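Local coordinates for NYN domain-containing protein (Vibrio parahaemolyticus, PDB 2QIP) that is of unproven function but probably acts as a nuclease on RNA, at residues A[32-35]-A[36-39]; A[58-61]-A[62-65]. One frame throughout, in Å; residues are numbered along the deposited sequence.

Both contacts are helix N-termini capped by an aspartate, and they come one after the other along the chain within the NYN domain. Contact 1 opens helix 35-42, which follows the loop after helix 18-29; contact 2 opens helix 61-73, reached from strand 46-55 of the parallel six-stranded sheet. In sequence that strand comes between the two helices. The contact centres lie about 19 Å apart and the nearest atoms about 8 Å, without touching. Further along, helix 61-73 does meet the first contact: Leu70 packs on Tyr35, and Val73 on Asn36 and Trp39. Contact 1 is partly buried, with Phe33, Tyr35 and Phe38 buried, whereas contact 2 sits at the surface, its centre about 21 Å from that of the chain.

Contact 1: A[32-35]-A[36-39]; sequences NFDY and NQFW
Asp34 OD1 accepts a hydrogen bond from Gln37 N at 3.1 Å, a nearly straight bond (165°) that meets the oxygen from above the carboxylate plane. With CG swung to the far side of CB from the backbone N (chi1 -174°), the carboxylate comes forward over the first turn, and its CG lies 3.5 Å from Gln37 CB. Two waters extend this grip: one donates to both Asp34 OD2 and Gln37 OE1, while the other donates to Asp34 OD1 and accepts from Asn36 ND2. Asp34 is thus the N-cap of helix 35-42, and its carbonyl O starts the helical bonding by accepting from Phe38 N at 3.0 Å; Tyr35 O takes Trp39 N in the next bond. On the buried side Phe33 lies against the first turn, its CZ 3.5 Å from Phe38 CB. The two rings are oblique, planes at 44° and centroids 5.7 Å apart. Phe33 CD2 also sits over the centre of one face of the Tyr35 ring, 3.4 Å above its plane. Farther out, Val21 of helix 18-29 touches both Phe33 and Tyr35, the Phe38 ring meets Tyr139 edge-to-face, and a backbone hydrogen bond ties Asp34 to Phe163 near the C-terminus.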
loop_
_atom_site.group_PDB
_atom_site.type_symbol
_atom_site.label_atom_id
_atom_site.label_comp_id
_atom_site.label_asym_id
_atom_site.label_seq_id
_atom_site.Cartn_x
_atom_site.Cartn_y
_atom_site.Cartn_z
ATOM N N ASN A 32 -16.934 -14.221 -14.715
ATOM C CA ASN A 32 -16.962 -13.005 -13.910
ATOM C C ASN A 32 -17.531 -13.279 -12.518
ATOM O O ASN A 32 -18.345 -14.191 -12.318
ATOM C CB ASN A 32 -17.773 -11.887 -14.593
ATOM C CG ASN A 32 -17.050 -11.250 -15.791
ATOM O OD1 ASN A 32 -15.832 -11.395 -15.975
ATOM N ND2 ASN A 32 -17.812 -10.528 -16.602
ATOM N N PHE A 33 -17.074 -12.478 -11.564
ATOM C CA PHE A 33 -17.533 -12.564 -10.172
ATOM C C PHE A 33 -18.974 -12.105 -10.030
ATOM O O PHE A 33 -19.371 -11.080 -10.611
ATOM C CB PHE A 33 -16.625 -11.655 -9.352
ATOM C CG PHE A 33 -16.745 -11.788 -7.866
ATOM C CD1 PHE A 33 -16.352 -12.949 -7.196
ATOM C CD2 PHE A 33 -17.168 -10.698 -7.126
ATOM C CE1 PHE A 33 -16.409 -13.025 -5.788
ATOM C CE2 PHE A 33 -17.230 -10.763 -5.728
ATOM C CZ PHE A 33 -16.841 -11.934 -5.069
ATOM N N ASP A 34 -19.751 -12.857 -9.248
ATOM C CA ASP A 34 -21.141 -12.499 -8.969
ATOM C C ASP A 34 -21.205 -11.619 -7.720
ATOM O O ASP A 34 -21.246 -12.111 -6.587
ATOM C CB ASP A 34 -21.996 -13.759 -8.798
ATOM C CG ASP A 34 -23.467 -13.454 -8.646
ATOM O OD1 ASP A 34 -23.821 -12.267 -8.394
ATOM O OD2 ASP A 34 -24.278 -14.414 -8.788
ATOM N N TYR A 35 -21.220 -10.309 -7.936
ATOM C CA TYR A 35 -21.201 -9.388 -6.813
ATOM C C TYR A 35 -22.488 -9.428 -5.992
ATOM O O TYR A 35 -22.460 -9.148 -4.785
ATOM C CB TYR A 35 -20.932 -7.966 -7.295
ATOM C CG TYR A 35 -19.485 -7.718 -7.614
ATOM C CD1 TYR A 35 -18.621 -7.242 -6.631
ATOM C CD2 TYR A 35 -18.978 -7.944 -8.894
ATOM C CE1 TYR A 35 -17.267 -6.999 -6.918
ATOM C CE2 TYR A 35 -17.634 -7.715 -9.188
ATOM C CZ TYR A 35 -16.794 -7.239 -8.188
ATOM O OH TYR A 35 -15.472 -7.000 -8.460
ATOM N N ASN A 36 -23.616 -9.764 -6.622
ATOM C CA ASN A 36 -24.848 -9.908 -5.849
ATOM C C ASN A 36 -24.795 -11.107 -4.897
ATOM O O ASN A 36 -25.216 -11.007 -3.749
ATOM C CB ASN A 36 -26.053 -10.055 -6.766
ATOM C CG ASN A 36 -26.562 -8.734 -7.276
ATOM O OD1 ASN A 36 -27.024 -7.897 -6.511
ATOM N ND2 ASN A 36 -26.507 -8.558 -8.593
ATOM N N GLN A 37 -24.263 -12.228 -5.370
ATOM C CA GLN A 37 -24.126 -13.413 -4.516
ATOM C C GLN A 37 -23.148 -13.123 -3.383
ATOM O O GLN A 37 -23.398 -13.489 -2.239
ATOM C CB GLN A 37 -23.636 -14.626 -5.333
ATOM C CG GLN A 37 -23.782 -15.974 -4.607
ATOM C CD GLN A 37 -25.245 -16.351 -4.404
ATOM O OE1 GLN A 37 -26.148 -15.752 -5.011
ATOM N NE2 GLN A 37 -25.490 -17.358 -3.574
ATOM N N PHE A 38 -22.019 -12.502 -3.727
ATOM C CA PHE A 38 -21.057 -12.144 -2.696
ATOM C C PHE A 38 -21.701 -11.244 -1.630
ATOM O O PHE A 38 -21.551 -11.499 -0.438
ATOM C CB PHE A 38 -19.810 -11.470 -3.288
ATOM C CG PHE A 38 -18.955 -10.821 -2.234
ATOM C CD1 PHE A 38 -18.123 -11.597 -1.433
ATOM C CD2 PHE A 38 -19.017 -9.453 -2.029
ATOM C CE1 PHE A 38 -17.363 -11.022 -0.430
ATOM C CE2 PHE A 38 -18.268 -8.862 -1.006
ATOM C CZ PHE A 38 -17.445 -9.652 -0.208
ATOM N N TRP A 39 -22.380 -10.165 -2.044
ATOM C CA TRP A 39 -23.003 -9.265 -1.048
ATOM C C TRP A 39 -23.983 -10.034 -0.180
ATOM O O TRP A 39 -23.993 -9.915 1.062
ATOM C CB TRP A 39 -23.726 -8.109 -1.749
ATOM C CG TRP A 39 -24.285 -7.121 -0.798
ATOM C CD1 TRP A 39 -25.477 -7.204 -0.127
ATOM C CD2 TRP A 39 -23.675 -5.894 -0.381
ATOM N NE1 TRP A 39 -25.638 -6.110 0.688
ATOM C CE2 TRP A 39 -24.550 -5.287 0.546
ATOM C CE3 TRP A 39 -22.476 -5.245 -0.707
ATOM C CZ2 TRP A 39 -24.257 -4.063 1.153
ATOM C CZ3 TRP A 39 -22.191 -4.030 -0.101
ATOM C CH2 TRP A 39 -23.079 -3.454 0.815
HETATM O O HOH W 1 -26.590 -14.672 -7.597
HETATM O O HOH W 2 -25.881 -11.341 -9.874
#

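Contact 2: A[58-61]-A[62-65]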
loop_
_atom_site.group_PDB
_atom_site.type_symbol
_atom_site.label_atom_id
_atom_site.label_comp_id
_atom_site.label_asym_id
_atom_site.label_seq_id
_atom_site.Cartn_x
_atom_site.Cartn_y
_atom_site.Cartn_z
ATOM N N SER A 58 -13.446 4.852 -16.071
ATOM C CA SER A 58 -13.571 4.484 -17.488
ATOM C C SER A 58 -14.558 5.374 -18.188
ATOM O O SER A 58 -15.570 5.747 -17.603
ATOM C CB SER A 58 -14.050 3.036 -17.608
ATOM O OG SER A 58 -14.220 2.659 -18.971
ATOM N N ASN A 59 -14.286 5.682 -19.454
ATOM C CA ASN A 59 -15.275 6.387 -20.279
ATOM C C ASN A 59 -16.121 5.397 -21.094
ATOM O O ASN A 59 -17.024 5.805 -21.829
ATOM C CB ASN A 59 -14.624 7.430 -21.195
ATOM C CG ASN A 59 -13.627 6.825 -22.162
ATOM O OD1 ASN A 59 -13.524 5.611 -22.292
ATOM N ND2 ASN A 59 -12.860 7.666 -22.808
ATOM N N ASP A 60 -15.843 4.103 -20.929
ATOM C CA ASP A 60 -16.533 3.059 -21.700
ATOM C C ASP A 60 -17.913 2.818 -21.091
ATOM O O ASP A 60 -18.022 2.594 -19.885
ATOM C CB ASP A 60 -15.695 1.777 -21.714
ATOM C CG ASP A 60 -16.362 0.643 -22.487
ATOM O OD1 ASP A 60 -16.232 0.611 -23.725
ATOM O OD2 ASP A 60 -16.990 -0.219 -21.847
ATOM N N PRO A 61 -18.980 2.866 -21.911
ATOM C CA PRO A 61 -20.324 2.718 -21.336
ATOM C C PRO A 61 -20.558 1.389 -20.585
ATOM O O PRO A 61 -21.281 1.384 -19.581
ATOM C CB PRO A 61 -21.249 2.821 -22.560
ATOM C CG PRO A 61 -20.368 2.531 -23.732
ATOM C CD PRO A 61 -19.029 3.076 -23.374
ATOM N N LYS A 62 -19.923 0.306 -21.035
ATOM C CA LYS A 62 -20.092 -1.010 -20.391
ATOM C C LYS A 62 -19.441 -1.026 -19.016
ATOM O O LYS A 62 -19.968 -1.614 -18.081
ATOM C CB LYS A 62 -19.520 -2.153 -21.234
ATOM C CG LYS A 62 -20.154 -2.316 -22.612
ATOM C CD LYS A 62 -20.005 -3.751 -23.100
ATOM C CE LYS A 62 -19.576 -3.805 -24.565
ATOM N NZ LYS A 62 -18.085 -3.671 -24.708
ATOM N N GLN A 63 -18.282 -0.387 -18.900
ATOM C CA GLN A 63 -17.612 -0.251 -17.600
ATOM C C GLN A 63 -18.403 0.662 -16.666
ATOM O O GLN A 63 -18.563 0.373 -15.486
ATOM C CB GLN A 63 -16.193 0.295 -17.776
ATOM C CG GLN A 63 -15.227 -0.724 -18.305
ATOM C CD GLN A 63 -15.095 -1.895 -17.359
ATOM O OE1 GLN A 63 -14.621 -1.743 -16.231
ATOM N NE2 GLN A 63 -15.538 -3.060 -17.800
ATOM N N ARG A 64 -18.890 1.786 -17.180
ATOM C CA ARG A 64 -19.716 2.664 -16.375
ATOM C C ARG A 64 -20.976 1.951 -15.875
ATOM O O ARG A 64 -21.390 2.160 -14.741
ATOM C CB ARG A 64 -20.071 3.933 -17.156
ATOM C CG ARG A 64 -18.829 4.717 -17.528
ATOM C CD ARG A 64 -19.167 6.090 -18.090
ATOM N NE ARG A 64 -19.062 6.996 -16.952
ATOM C CZ ARG A 64 -20.079 7.535 -16.295
ATOM N NH1 ARG A 64 -19.820 8.306 -15.249
ATOM N NH2 ARG A 64 -21.334 7.341 -16.687
ATOM N N GLN A 65 -21.585 1.126 -16.725
ATOM C CA GLN A 65 -22.748 0.339 -16.307
ATOM C C GLN A 65 -22.406 -0.665 -15.191
ATOM O O GLN A 65 -23.168 -0.811 -14.228
ATOM C CB GLN A 65 -23.401 -0.359 -17.509
ATOM C CG GLN A 65 -24.583 -1.280 -17.152
ATOM C CD GLN A 65 -25.750 -0.557 -16.477
ATOM O OE1 GLN A 65 -25.802 0.676 -16.422
ATOM N NE2 GLN A 65 -26.703 -1.336 -15.969
HETATM O O HOH W 3 -16.920 8.200 -16.396
#
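The N-terminus of helix 61-73 is capped by Asp60, whose OD2 reaches forward to the amides of the first turn. It accepts from Gln63 N at 3.2 Å through the anti lone pair, with an N-H...O angle of 150°, and more weakly from Lys62 N. An extended first torsion (chi1 179°) carries the Asp60 carboxylate toward the helix, and OD2 also lies 3.2 Å from Lys62 CB. Lys62 NZ remains 4.6 Å from Asp60 OD2; the opposite charges may attract weakly, although the charged atoms are not in contact. An ST turn leads into the N-cap residue: Ser58 OG accepts from Asp60 N at 2.9 Å, and the same hydroxyl oxygen rests 3.3 Å from Gln63 CB, so the serine side chain lies against the first turn. Pro61, the first helical residue, has no amide hydrogen to offer, but its O accepts from Gln65 N. Asp60 O receives Arg64 N in a nearly straight bond of 3.0 Å. The aliphatic part of the Arg64 side chain then runs back along the loop, CG 3.4 Å from Ser58 O, and that carbonyl oxygen lies at the guanidinium edge. A water bridges them, donating to Ser58 O and accepting from Arg64 NE.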